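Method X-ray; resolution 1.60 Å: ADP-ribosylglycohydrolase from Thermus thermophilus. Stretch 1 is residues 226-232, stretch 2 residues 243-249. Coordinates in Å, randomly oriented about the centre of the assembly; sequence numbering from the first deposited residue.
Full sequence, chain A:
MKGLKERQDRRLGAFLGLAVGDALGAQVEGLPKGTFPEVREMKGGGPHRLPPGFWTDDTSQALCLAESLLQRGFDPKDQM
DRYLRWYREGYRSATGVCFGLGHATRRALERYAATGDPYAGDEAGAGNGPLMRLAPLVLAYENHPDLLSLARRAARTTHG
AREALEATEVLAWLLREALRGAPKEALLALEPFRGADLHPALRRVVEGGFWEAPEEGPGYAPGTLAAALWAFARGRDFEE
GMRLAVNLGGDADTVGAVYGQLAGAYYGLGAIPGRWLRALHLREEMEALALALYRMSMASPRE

Stretch 1 (226-232) AAALWAF
Stretch 2 243-249: RLAVNLG

The indole of Trp230 meets the helical backbone of the second stretch edge-on, at the carbonyl of Leu244: its CZ3 lies 3.5 Å from Leu244 O, which sits near the ring plane, so the weakly positive C-H rim of the ring faces a partly negative oxygen. No hydrogen bond crosses between the stretches, which bury 281 Å² between them, both sides summed, and the side-chain pairings are apolar.

Residues 226-232 are helical throughout, with phi/psi near -65/-40 and backbone bonds such as Trp230 N to Ala226 O (2.9 Å) and Ala231 N to Ala227 O (3.1 Å). The second stretch carries the end of a helix through Val246, then a type I turn from Val246 to Gly249. Asn247 (-75/4) and Leu248 (-80/-16) occupy its corners, Gly249 N reaches Val246 O at 3.1 Å, and Gly249 leaves helical space at 69/-153, a positive phi that favours glycine. Asn247 (chi1 -81°, chi2 -71°) folds back so that ND2 donates to Arg243 O at 2.8 Å, an oxygen that also accepts from Asn247 N at 3.1 Å.

The stretches run in roughly opposite directions, and the backbones come closest at Ala231 and Ala245, whose CA atoms are 5.3 Å apart. Methyl-sized side chains permit this close approach, and their CB atoms touch at 3.8 Å. Ala231 CB also lies 4.3 Å from Leu244 CB.

Trp230 (chi1 164°, t; chi2 77°) starts sideways, but its ring end comes nearer to the second stretch. There CZ3 packs 3.8 Å from Leu244 CB and 3.7 Å from Leu248 CD2, the latter approaching obliquely. Leu244 and Leu248 both point toward the first helix and share the m,t rotamer (chi1 -73° and -70°; chi2 -178° and 175°). CD1 of Leu248 rests 3.8 Å from Ala227 CB, one helical turn before Ala231, and 3.9 Å from Trp230 CZ3, so this leucine fills the space between Ala227 and the indole.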

ATOM      1  N   ALA A 226      -5.437  -1.221 -10.099  1.00  8.86           N
ATOM      2  CA  ALA A 226      -5.535  -0.620 -11.429  1.00  9.66           C
ATOM      3  C   ALA A 226      -5.499   0.906 -11.386  1.00  9.42           C
ATOM      4  O   ALA A 226      -4.917   1.543 -12.265  1.00 10.18           O
ATOM      5  CB  ALA A 226      -6.813  -1.092 -12.120  1.00 10.04           C
ATOM      6  N   ALA A 227      -6.124   1.492 -10.367  1.00  7.92           N
ATOM      7  CA  ALA A 227      -6.148   2.946 -10.235  1.00  8.36           C
ATOM      8  C   ALA A 227      -4.756   3.475  -9.914  1.00  8.66           C
ATOM      9  O   ALA A 227      -4.342   4.522 -10.421  1.00  7.81           O
ATOM     10  CB  ALA A 227      -7.134   3.360  -9.140  1.00  8.09           C
ATOM     11  N   ALA A 228      -4.034   2.751  -9.066  1.00  7.94           N
ATOM     12  CA  ALA A 228      -2.687   3.158  -8.693  1.00  9.04           C
ATOM     13  C   ALA A 228      -1.767   3.038  -9.903  1.00  8.78           C
ATOM     14  O   ALA A 228      -0.931   3.907 -10.146  1.00  9.12           O
ATOM     15  CB  ALA A 228      -2.172   2.286  -7.548  1.00  9.63           C
ATOM     16  N   LEU A 229      -1.929   1.962 -10.669  1.00  9.42           N
ATOM     17  CA  LEU A 229      -1.104   1.756 -11.854  1.00  9.34           C
ATOM     18  C   LEU A 229      -1.382   2.833 -12.904  1.00  9.09           C
ATOM     19  O   LEU A 229      -0.473   3.282 -13.594  1.00  9.01           O
ATOM     20  CB  LEU A 229      -1.346   0.363 -12.441  1.00  9.10           C
ATOM     21  CG  LEU A 229      -0.725  -0.789 -11.648  1.00  9.76           C
ATOM     22  CD1 LEU A 229      -1.170  -2.120 -12.235  1.00  9.52           C
ATOM     23  CD2 LEU A 229       0.799  -0.676 -11.684  1.00 12.38           C
ATOM     24  N   TRP A 230      -2.640   3.243 -13.025  1.00 10.13           N
ATOM     25  CA  TRP A 230      -3.001   4.284 -13.979  1.00  9.54           C
ATOM     26  C   TRP A 230      -2.315   5.597 -13.598  1.00  8.87           C
ATOM     27  O   TRP A 230      -1.719   6.267 -14.438  1.00  8.33           O
ATOM     28  CB  TRP A 230      -4.518   4.485 -13.980  1.00  8.97           C
ATOM     29  CG  TRP A 230      -4.953   5.756 -14.627  1.00 10.35           C
ATOM     30  CD1 TRP A 230      -5.034   6.015 -15.969  1.00 11.88           C
ATOM     31  CD2 TRP A 230      -5.332   6.965 -13.961  1.00 11.99           C
ATOM     32  NE1 TRP A 230      -5.439   7.312 -16.176  1.00 13.26           N
ATOM     33  CE2 TRP A 230      -5.629   7.919 -14.960  1.00 12.01           C
ATOM     34  CE3 TRP A 230      -5.448   7.336 -12.613  1.00 11.75           C
ATOM     35  CZ2 TRP A 230      -6.035   9.226 -14.656  1.00 12.56           C
ATOM     36  CZ3 TRP A 230      -5.853   8.637 -12.309  1.00 12.97           C
ATOM     37  CH2 TRP A 230      -6.140   9.563 -13.329  1.00 13.77           C
ATOM     38  N   ALA A 231      -2.401   5.960 -12.322  1.00  8.90           N
ATOM     39  CA  ALA A 231      -1.797   7.198 -11.841  1.00  9.24           C
ATOM     40  C   ALA A 231      -0.287   7.164 -12.025  1.00  9.50           C
ATOM     41  O   ALA A 231       0.337   8.177 -12.343  1.00 10.30           O
ATOM     42  CB  ALA A 231      -2.146   7.413 -10.367  1.00  8.75           C
ATOM     43  N   PHE A 232       0.298   5.988 -11.821  1.00  9.77           N
ATOM     44  CA  PHE A 232       1.738   5.826 -11.975  1.00  8.64           C
ATOM     45  C   PHE A 232       2.115   5.972 -13.450  1.00 10.78           C
ATOM     46  O   PHE A 232       3.105   6.622 -13.787  1.00 11.67           O
ATOM     47  CB  PHE A 232       2.162   4.451 -11.433  1.00  9.99           C
ATOM     48  CG  PHE A 232       3.641   4.180 -11.530  1.00  9.24           C
ATOM     49  CD1 PHE A 232       4.565   5.043 -10.946  1.00 11.67           C
ATOM     50  CD2 PHE A 232       4.106   3.038 -12.174  1.00 10.77           C
ATOM     51  CE1 PHE A 232       5.937   4.770 -11.004  1.00 10.81           C
ATOM     52  CE2 PHE A 232       5.472   2.754 -12.239  1.00 10.67           C
ATOM     53  CZ  PHE A 232       6.390   3.623 -11.651  1.00 10.23           C
ATOM     54  N   ARG A 243      -1.442  13.345  -7.261  1.00 10.34           N
ATOM     55  CA  ARG A 243      -2.635  14.168  -7.426  1.00 10.15           C
ATOM     56  C   ARG A 243      -3.650  13.459  -8.319  1.00  9.87           C
ATOM     57  O   ARG A 243      -4.851  13.539  -8.079  1.00 10.00           O
ATOM     58  CB  ARG A 243      -2.265  15.542  -7.990  1.00 13.16           C
ATOM     59  CG  ARG A 243      -1.644  16.440  -6.937  1.00 15.41           C
ATOM     60  CD  ARG A 243      -1.078  17.713  -7.522  1.00 20.48           C
ATOM     61  NE  ARG A 243      -0.537  18.570  -6.473  1.00 25.47           N
ATOM     62  CZ  ARG A 243       0.277  19.598  -6.690  1.00 28.03           C
ATOM     63  NH1 ARG A 243       0.653  19.895  -7.927  1.00 28.42           N
ATOM     64  NH2 ARG A 243       0.706  20.331  -5.672  1.00 28.55           N
ATOM     65  N   LEU A 244      -3.177  12.757  -9.345  1.00 10.12           N
ATOM     66  CA  LEU A 244      -4.097  12.034 -10.215  1.00 10.36           C
ATOM     67  C   LEU A 244      -4.816  10.963  -9.406  1.00  9.82           C
ATOM     68  O   LEU A 244      -6.026  10.786  -9.523  1.00 11.65           O
ATOM     69  CB  LEU A 244      -3.350  11.363 -11.374  1.00 10.97           C
ATOM     70  CG  LEU A 244      -2.827  12.267 -12.490  1.00 12.12           C
ATOM     71  CD1 LEU A 244      -2.176  11.398 -13.562  1.00 13.16           C
ATOM     72  CD2 LEU A 244      -3.971  13.076 -13.084  1.00 12.99           C
ATOM     73  N   ALA A 245      -4.061  10.256  -8.573  1.00 10.11           N
ATOM     74  CA  ALA A 245      -4.634   9.188  -7.768  1.00  9.68           C
ATOM     75  C   ALA A 245      -5.691   9.643  -6.774  1.00 10.33           C
ATOM     76  O   ALA A 245      -6.797   9.102  -6.744  1.00  9.95           O
ATOM     77  CB  ALA A 245      -3.524   8.442  -7.027  1.00  9.48           C
ATOM     78  N   VAL A 246      -5.367  10.635  -5.958  1.00 10.42           N
ATOM     79  CA  VAL A 246      -6.330  11.063  -4.957  1.00 11.10           C
ATOM     80  C   VAL A 246      -7.532  11.800  -5.520  1.00 11.47           C
ATOM     81  O   VAL A 246      -8.611  11.740  -4.940  1.00 10.54           O
ATOM     82  CB  VAL A 246      -5.667  11.910  -3.840  1.00 12.61           C
ATOM     83  CG1 VAL A 246      -4.566  11.099  -3.170  1.00 13.55           C
ATOM     84  CG2 VAL A 246      -5.129  13.208  -4.400  1.00 14.06           C
ATOM     85  N   ASN A 247      -7.370  12.466  -6.658  1.00 11.07           N
ATOM     86  CA  ASN A 247      -8.492  13.187  -7.229  1.00 11.17           C
ATOM     87  C   ASN A 247      -9.536  12.306  -7.905  1.00 11.58           C
ATOM     88  O   ASN A 247     -10.503  12.805  -8.484  1.00 13.70           O
ATOM     89  CB  ASN A 247      -7.988  14.300  -8.150  1.00 12.45           C
ATOM     90  CG  ASN A 247      -7.568  15.528  -7.366  1.00 13.80           C
ATOM     91  OD1 ASN A 247      -8.414  16.248  -6.819  1.00 13.34           O
ATOM     92  ND2 ASN A 247      -6.263  15.760  -7.274  1.00 13.46           N
ATOM     93  N   LEU A 248      -9.346  10.993  -7.818  1.00 11.37           N
ATOM     94  CA  LEU A 248     -10.322  10.052  -8.354  1.00 12.03           C
ATOM     95  C   LEU A 248     -11.429   9.967  -7.311  1.00 12.68           C
ATOM     96  O   LEU A 248     -12.523   9.481  -7.583  1.00 12.48           O
ATOM     97  CB  LEU A 248      -9.712   8.664  -8.525  1.00 12.60           C
ATOM     98  CG  LEU A 248      -8.672   8.471  -9.623  1.00 12.21           C
ATOM     99  CD1 LEU A 248      -8.113   7.064  -9.516  1.00 10.84           C
ATOM    100  CD2 LEU A 248      -9.298   8.699 -10.992  1.00 12.94           C
ATOM    101  N   GLY A 249     -11.125  10.443  -6.107  1.00 12.65           N
ATOM    102  CA  GLY A 249     -12.097  10.397  -5.031  1.00 13.17           C
ATOM    103  C   GLY A 249     -12.342   8.968  -4.578  1.00 13.65           C
ATOM    104  O   GLY A 249     -11.474   8.104  -4.721  1.00 13.44           O
TER